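Local coordinates for phosphoribosylaminoimidazole-succinocarboxamide synthase (Ehrlichia chaffeensis str. Arkansas, PDB 3KRE), which catalyses the ATP-dependent joining of L-aspartate to the carboxylate of 5-amino-1-(5-phosphoribosyl)imidazole-4-carboxylate, giving SAICAR in de novo purine biosynthesis, at residues H65-G68 and I69-Y73; V246-G249 and Y250-V253; S75-L78 and M79-I83. One frame throughout, in Å; residues are numbered along the deposited sequence.

From the N terminus, the chain leaves strand 60-63 and enters helix 67-84, whose N-cap and first two turns form interaction 1; interaction 3 follows in the second half of the same helix, the two centres about 15 Å apart. Interaction 2 comes much later, in the opening turns of helix 246-257. Each contact is local, closing only i to i+4 turns of helix, so the three run in series without nesting or crossing. Interactions 1 and 2 touch directly, through the E66-R251 salt bridge and the packing of I247 and Y250 on the start of helix 67-84. Interaction 3 lies against helix 166-189 and strand 91-94, and meets helix 246-257 at L257.

Interaction 1: H65-G68 and I69-Y73; sequences HEKG and ILNNY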
loop_
_atom_site.group_PDB
_atom_site.type_symbol
_atom_site.label_atom_id
_atom_site.label_comp_id
_atom_site.label_asym_id
_atom_site.label_seq_id
_atom_site.Cartn_x
_atom_site.Cartn_y
_atom_site.Cartn_z
ATOM N N HIS A 65 -10.117 -9.742 -13.555
ATOM C CA HIS A 65 -10.900 -8.685 -14.144
ATOM C C HIS A 65 -11.523 -7.824 -13.047
ATOM O O HIS A 65 -12.072 -8.346 -12.065
ATOM C CB HIS A 65 -11.991 -9.205 -15.064
ATOM C CG HIS A 65 -12.876 -8.128 -15.578
ATOM N ND1 HIS A 65 -12.393 -7.101 -16.354
ATOM C CD2 HIS A 65 -14.173 -7.848 -15.337
ATOM C CE1 HIS A 65 -13.378 -6.266 -16.631
ATOM N NE2 HIS A 65 -14.475 -6.704 -16.042
ATOM N N GLU A 66 -11.395 -6.512 -13.237
ATOM C CA GLU A 66 -11.920 -5.474 -12.328
ATOM C C GLU A 66 -11.082 -5.158 -11.082
ATOM O O GLU A 66 -11.397 -4.178 -10.375
ATOM C CB GLU A 66 -13.353 -5.815 -11.910
ATOM C CG GLU A 66 -14.159 -4.661 -11.511
ATOM C CD GLU A 66 -15.574 -5.016 -11.071
ATOM O OE1 GLU A 66 -15.984 -6.202 -11.147
ATOM O OE2 GLU A 66 -16.271 -4.068 -10.642
ATOM N N LYS A 67 -10.026 -5.927 -10.813
ATOM C CA LYS A 67 -9.234 -5.723 -9.595
ATOM C C LYS A 67 -8.655 -4.317 -9.581
ATOM O O LYS A 67 -8.649 -3.644 -8.551
ATOM C CB LYS A 67 -8.143 -6.775 -9.497
ATOM C CG LYS A 67 -6.998 -6.507 -8.577
ATOM C CD LYS A 67 -5.822 -7.349 -9.008
ATOM C CE LYS A 67 -4.594 -6.894 -8.376
ATOM N NZ LYS A 67 -3.956 -5.728 -9.013
ATOM N N GLY A 68 -8.204 -3.833 -10.732
ATOM C CA GLY A 68 -7.654 -2.475 -10.780
ATOM C C GLY A 68 -8.639 -1.370 -10.535
ATOM O O GLY A 68 -8.298 -0.327 -9.968
ATOM N N ILE A 69 -9.859 -1.566 -11.022
ATOM C CA ILE A 69 -10.908 -0.612 -10.798
ATOM C C ILE A 69 -11.184 -0.508 -9.309
ATOM O O ILE A 69 -11.252 0.583 -8.741
ATOM C CB ILE A 69 -12.180 -1.000 -11.588
ATOM C CG1 ILE A 69 -11.904 -0.853 -13.100
ATOM C CG2 ILE A 69 -13.388 -0.143 -11.131
ATOM C CD1 ILE A 69 -13.018 -1.379 -14.009
ATOM N N LEU A 70 -11.348 -1.651 -8.656
ATOM C CA LEU A 70 -11.619 -1.626 -7.234
ATOM C C LEU A 70 -10.450 -1.047 -6.427
ATOM O O LEU A 70 -10.662 -0.253 -5.504
ATOM C CB LEU A 70 -12.015 -3.017 -6.727
ATOM C CG LEU A 70 -13.275 -3.605 -7.323
ATOM C CD1 LEU A 70 -13.412 -5.045 -6.773
ATOM C CD2 LEU A 70 -14.496 -2.727 -6.966
ATOM N N ASN A 71 -9.216 -1.373 -6.818
ATOM C CA ASN A 71 -8.034 -0.840 -6.140
ATOM C C ASN A 71 -7.919 0.680 -6.317
ATOM O O ASN A 71 -7.626 1.415 -5.358
ATOM C CB ASN A 71 -6.737 -1.549 -6.610
ATOM C CG ASN A 71 -6.553 -2.924 -5.999
ATOM O OD1 ASN A 71 -5.608 -3.659 -6.342
ATOM N ND2 ASN A 71 -7.435 -3.286 -5.126
ATOM N N ASN A 72 -8.236 1.160 -7.517
ATOM C CA ASN A 72 -8.285 2.585 -7.786
ATOM C C ASN A 72 -9.271 3.304 -6.854
ATOM O O ASN A 72 -8.931 4.296 -6.188
ATOM C CB ASN A 72 -8.653 2.813 -9.253
ATOM C CG ASN A 72 -8.705 4.261 -9.617
ATOM O OD1 ASN A 72 -7.785 5.039 -9.270
ATOM N ND2 ASN A 72 -9.766 4.655 -10.317
ATOM N N TYR A 73 -10.494 2.796 -6.804
ATOM C CA TYR A 73 -11.521 3.368 -5.923
ATOM C C TYR A 73 -11.162 3.271 -4.440
ATOM O O TYR A 73 -11.297 4.247 -3.708
ATOM C CB TYR A 73 -12.872 2.737 -6.160
ATOM C CG TYR A 73 -13.489 3.064 -7.507
ATOM C CD1 TYR A 73 -13.372 4.351 -8.044
ATOM C CD2 TYR A 73 -14.264 2.140 -8.176
ATOM C CE1 TYR A 73 -13.960 4.680 -9.228
ATOM C CE2 TYR A 73 -14.869 2.455 -9.383
ATOM C CZ TYR A 73 -14.697 3.741 -9.907
ATOM O OH TYR A 73 -15.295 4.145 -11.094
#
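The N-cap and opening turns of helix 67-84 form here, with E66 at the N-cap and its carbonyl oxygen accepting from L70 N at 3.1 Å. N71 N to K67 O and N72 N to G68 O, each 2.9 Å, carry the pattern on. The N-cap has a positive phi of 81°, unusual for a residue with a side chain. E66 sends its chain out extended, with CG anti to the backbone N (chi1 -155°). On the way CG passes I69 CB at 4.2 Å, and OE2 ends 4.3 Å from L70 CD2, so the aliphatic residues flank the acid while OE1 forms a salt bridge with R251 of helix 246-257. K67 turns to the other side and crosses N71 obliquely, its NZ shared between a salt bridge to D221 and a hydrogen bond to E52 O; the long chain lets the buried lysine bring its ammonium to both. G68, buried and with no side chain, lies in the first turn. The carboxylate of D51 takes the N-H of G68, which has no carbonyl a turn earlier in the helix, and also that of the cap residue E66. L70, with CG 3.6 Å from E66 O, packs on I247 and Y250. At this helix start the carboxylate of D51 would probably interact favourably with the positive end of the helix dipole, and the paired acids and bases probably keep E66 and K67 ionised although K67 is buried.

Interaction 2: V246-G249 and Y250-V253; sequences VIEG and YREV. With EDO (1,2-ethanediol), chain J; EDO (1,2-ethanediol), chain H.
R251 N donates to I247 O and E252 N to E248 O, both at 2.8 Å, while Y250 N donates to V246 O and V253 N to G249 O completes the set. On the outer side, E248 OE1 accepts a hydrogen bond of 2.6 Å from O1 of one 1,2-ethanediol (chain J), and E252 OE1 accepts another of 2.8 Å from O1 of a second (chain H); both diols are probably additives from the crystallisation liquor. The guanidinium of R251 swings back over the preceding turn because its chain bends at chi3 (-71°), bringing NH2 to 3.7 Å from I247 CG1. That nitrogen forms a salt bridge with E66 of helix 67-84, and E248 OE2 stands 4.6 Å from R251 NH1, too far for a salt bridge, though it would probably favour the positive charge. Arginine suits the place, since its chain can cross the isoleucine and still present its charge to another helix. Y250 lies beside V246, pointing the same way, with V246 CG1 3.9 Å from ring carbon Y250 CE2 and V246 O 3.2 Å from Y250 CD2. Its hydroxyl is hydrogen-bonded to D221, and its ring also packs on K67 and N71. E248 and E252 look outward, I247, Y250 and V253 face the protein, and R251 lies at the edge: a largely amphipathic alpha-helix.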
loop_
_atom_site.group_PDB
_atom_site.type_symbol
_atom_site.label_atom_id
_atom_site.label_comp_id
_atom_site.label_asym_id
_atom_site.label_seq_id
_atom_site.Cartn_x
_atom_site.Cartn_y
_atom_site.Cartn_z
ATOM N N VAL A 246 -11.429 -14.054 -5.362
ATOM C CA VAL A 246 -10.510 -12.920 -5.203
ATOM C C VAL A 246 -11.237 -11.602 -5.408
ATOM O O VAL A 246 -11.191 -10.709 -4.543
ATOM C CB VAL A 246 -9.288 -13.073 -6.157
ATOM C CG1 VAL A 246 -8.398 -11.803 -6.161
ATOM C CG2 VAL A 246 -8.506 -14.394 -5.789
ATOM N N ILE A 247 -11.967 -11.486 -6.517
ATOM C CA ILE A 247 -12.594 -10.212 -6.808
ATOM C C ILE A 247 -13.678 -9.926 -5.781
ATOM O O ILE A 247 -13.853 -8.783 -5.385
ATOM C CB ILE A 247 -13.115 -10.120 -8.258
ATOM C CG1 ILE A 247 -13.366 -8.654 -8.669
ATOM C CG2 ILE A 247 -14.365 -11.000 -8.404
ATOM C CD1 ILE A 247 -12.117 -7.771 -8.713
ATOM N N GLU A 248 -14.375 -10.969 -5.335
ATOM C CA GLU A 248 -15.409 -10.818 -4.312
ATOM C C GLU A 248 -14.836 -10.233 -3.019
ATOM O O GLU A 248 -15.486 -9.423 -2.353
ATOM C CB GLU A 248 -16.095 -12.163 -4.040
ATOM C CG GLU A 248 -17.031 -12.609 -5.161
ATOM C CD GLU A 248 -16.351 -13.242 -6.389
ATOM O OE1 GLU A 248 -15.126 -13.487 -6.352
ATOM O OE2 GLU A 248 -17.054 -13.509 -7.415
ATOM N N GLY A 249 -13.632 -10.631 -2.648
ATOM C CA GLY A 249 -13.017 -10.058 -1.431
ATOM C C GLY A 249 -12.732 -8.586 -1.624
ATOM O O GLY A 249 -13.079 -7.773 -0.802
ATOM N N TYR A 250 -12.150 -8.226 -2.762
ATOM C CA TYR A 250 -11.839 -6.816 -3.034
ATOM C C TYR A 250 -13.135 -6.010 -3.115
ATOM O O TYR A 250 -13.186 -4.882 -2.630
ATOM C CB TYR A 250 -11.083 -6.650 -4.345
ATOM C CG TYR A 250 -9.633 -7.111 -4.347
ATOM C CD1 TYR A 250 -8.646 -6.305 -4.880
ATOM C CD2 TYR A 250 -9.244 -8.323 -3.788
ATOM C CE1 TYR A 250 -7.298 -6.703 -4.895
ATOM C CE2 TYR A 250 -7.890 -8.730 -3.797
ATOM C CZ TYR A 250 -6.942 -7.924 -4.384
ATOM O OH TYR A 250 -5.624 -8.321 -4.384
ATOM N N ARG A 251 -14.174 -6.591 -3.706
ATOM C CA ARG A 251 -15.467 -5.909 -3.794
ATOM C C ARG A 251 -16.124 -5.749 -2.433
ATOM O O ARG A 251 -16.733 -4.713 -2.141
ATOM C CB ARG A 251 -16.436 -6.619 -4.737
ATOM C CG ARG A 251 -17.523 -5.688 -5.261
ATOM C CD ARG A 251 -18.485 -6.410 -6.182
ATOM N NE ARG A 251 -17.836 -6.740 -7.457
ATOM C CZ ARG A 251 -17.602 -7.962 -7.924
ATOM N NH1 ARG A 251 -17.967 -9.051 -7.249
ATOM N NH2 ARG A 251 -17.014 -8.096 -9.101
ATOM N N GLU A 252 -15.996 -6.752 -1.576
ATOM C CA GLU A 252 -16.475 -6.585 -0.202
ATOM C C GLU A 252 -15.810 -5.397 0.509
ATOM O O GLU A 252 -16.485 -4.611 1.208
ATOM C CB GLU A 252 -16.272 -7.894 0.580
ATOM C CG GLU A 252 -16.675 -7.868 2.064
ATOM C CD GLU A 252 -16.779 -9.257 2.730
ATOM O OE1 GLU A 252 -16.931 -10.284 2.012
ATOM O OE2 GLU A 252 -16.765 -9.314 3.980
ATOM N N VAL A 253 -14.493 -5.255 0.346
ATOM C CA VAL A 253 -13.788 -4.139 0.968
ATOM C C VAL A 253 -14.370 -2.829 0.386
ATOM O O VAL A 253 -14.716 -1.889 1.135
ATOM C CB VAL A 253 -12.269 -4.195 0.728
ATOM C CG1 VAL A 253 -11.561 -2.895 1.266
ATOM C CG2 VAL A 253 -11.680 -5.466 1.353
HETATM C C1 EDO J . -14.749 -15.760 -8.691
HETATM O O1 EDO J . -13.889 -14.684 -8.363
HETATM C C2 EDO J . -14.130 -17.147 -8.518
HETATM O O2 EDO J . -12.859 -17.203 -7.912
HETATM C C1 EDO H . -14.806 -12.386 0.609
HETATM O O1 EDO H . -15.796 -12.837 1.547
HETATM C C2 EDO H . -14.546 -13.359 -0.538
HETATM O O2 EDO H . -15.800 -13.853 -1.043
#

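Interaction 3: S75-L78 and M79-I83; sequences SSFL and MKKLI
Backbone hydrogen bonds of the regular alpha-helix 67-84 make the frame: M79 N to S75 O (2.7 Å), K80 N to S76 O, K81 N to F77 O and L82 N to L78 O. Polar side chains serve the surroundings. S75 OG binds the amide of I218; in the conformer given, S76 OG lies within hydrogen-bonding distance of the carbonyls of N72 and Y73; and K80 NZ forms a salt bridge with D84 one turn on. Among the apolar contacts, L78 and L82 face I218 and helix 166-189, where branched leucines fill the interface, L78 also reaching L257 of helix 246-257 beside F77. M79 instead bends at chi2 (-83°) toward F91 of strand 91-94, its flexible thioether chain fitting the buried site. M79 CG also lies 3.1 Å from S75 O, close to the carbonyl it passes. K81, which also touches L186, runs slantwise past the phenyl ring of F77: CG sits beside the backbone N (chi1 -71°), and with a bend at chi2 (-58°) the chain then runs outward alongside the ring, K81 CG at 3.9 Å from F77 CE2 and K81 CE 3.5 Å from F77 CZ.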
loop_
_atom_site.group_PDB
_atom_site.type_symbol
_atom_site.label_atom_id
_atom_site.label_comp_id
_atom_site.label_asym_id
_atom_site.label_seq_id
_atom_site.Cartn_x
_atom_site.Cartn_y
_atom_site.Cartn_z
ATOM N N SER A 75 -8.120 2.888 -3.078
ATOM C CA SER A 75 -6.937 3.720 -2.775
ATOM C C SER A 75 -7.236 5.223 -2.750
ATOM O O SER A 75 -6.832 5.941 -1.812
ATOM C CB SER A 75 -5.803 3.397 -3.756
ATOM O OG SER A 75 -4.596 3.966 -3.304
ATOM N N SER A 76 -7.939 5.712 -3.776
ATOM C CA SER A 76 -8.354 7.105 -3.790
ATOM C C SER A 76 -9.177 7.430 -2.531
ATOM O O SER A 76 -8.945 8.463 -1.910
ATOM C CB SER A 76 -9.118 7.429 -5.079
ATOM O OG SER A 76 -10.252 6.598 -5.245
ATOM N N PHE A 77 -10.105 6.533 -2.156
ATOM C CA PHE A 77 -10.914 6.711 -0.973
ATOM C C PHE A 77 -10.069 6.828 0.282
ATOM O O PHE A 77 -10.268 7.739 1.090
ATOM C CB PHE A 77 -11.937 5.556 -0.838
ATOM C CG PHE A 77 -12.826 5.669 0.349
ATOM C CD1 PHE A 77 -13.998 6.429 0.294
ATOM C CD2 PHE A 77 -12.493 5.035 1.530
ATOM C CE1 PHE A 77 -14.818 6.524 1.387
ATOM C CE2 PHE A 77 -13.284 5.146 2.621
ATOM C CZ PHE A 77 -14.453 5.884 2.561
ATOM N N LEU A 78 -9.182 5.857 0.488
ATOM C CA LEU A 78 -8.313 5.832 1.672
ATOM C C LEU A 78 -7.269 6.969 1.688
ATOM O O LEU A 78 -6.994 7.558 2.757
ATOM C CB LEU A 78 -7.629 4.461 1.802
ATOM C CG LEU A 78 -8.602 3.287 2.113
ATOM C CD1 LEU A 78 -7.851 1.954 2.114
ATOM C CD2 LEU A 78 -9.494 3.437 3.434
ATOM N N MET A 79 -6.740 7.330 0.523
ATOM C CA MET A 79 -5.852 8.496 0.451
ATOM C C MET A 79 -6.582 9.746 0.990
ATOM O O MET A 79 -6.057 10.480 1.821
ATOM C CB MET A 79 -5.377 8.758 -1.000
ATOM C CG MET A 79 -4.352 7.748 -1.582
ATOM S SD MET A 79 -2.672 8.144 -1.082
ATOM C CE MET A 79 -1.773 6.681 -1.618
ATOM N N LYS A 80 -7.806 9.974 0.522
ATOM C CA LYS A 80 -8.585 11.095 0.967
ATOM C C LYS A 80 -8.907 11.042 2.459
ATOM O O LYS A 80 -8.858 12.073 3.111
ATOM C CB LYS A 80 -9.860 11.219 0.125
ATOM C CG LYS A 80 -10.808 12.289 0.566
ATOM C CD LYS A 80 -10.173 13.705 0.491
ATOM C CE LYS A 80 -11.235 14.783 0.444
ATOM N NZ LYS A 80 -12.042 14.784 1.707
ATOM N N LYS A 81 -9.222 9.861 2.999
ATOM C CA LYS A 81 -9.375 9.718 4.447
ATOM C C LYS A 81 -8.122 10.106 5.215
ATOM O O LYS A 81 -8.197 10.740 6.266
ATOM C CB LYS A 81 -9.783 8.297 4.780
ATOM C CG LYS A 81 -11.215 7.933 4.385
ATOM C CD LYS A 81 -12.197 8.851 5.051
ATOM C CE LYS A 81 -13.621 8.452 4.801
ATOM N NZ LYS A 81 -14.488 8.977 5.903
ATOM N N LEU A 82 -6.968 9.759 4.675
ATOM C CA LEU A 82 -5.694 10.107 5.291
ATOM C C LEU A 82 -5.398 11.584 5.136
ATOM O O LEU A 82 -4.989 12.213 6.091
ATOM C CB LEU A 82 -4.554 9.261 4.741
ATOM C CG LEU A 82 -4.636 7.761 5.048
ATOM C CD1 LEU A 82 -3.520 7.005 4.293
ATOM C CD2 LEU A 82 -4.535 7.504 6.570
ATOM N N ILE A 83 -5.659 12.150 3.959
ATOM C CA ILE A 83 -5.556 13.616 3.776
ATOM C C ILE A 83 -6.416 14.392 4.761
ATOM O O ILE A 83 -5.969 15.396 5.328
ATOM C CB ILE A 83 -5.955 14.013 2.353
ATOM C CG1 ILE A 83 -4.930 13.432 1.348
ATOM C CG2 ILE A 83 -6.067 15.546 2.211
ATOM C CD1 ILE A 83 -5.445 13.406 -0.071
#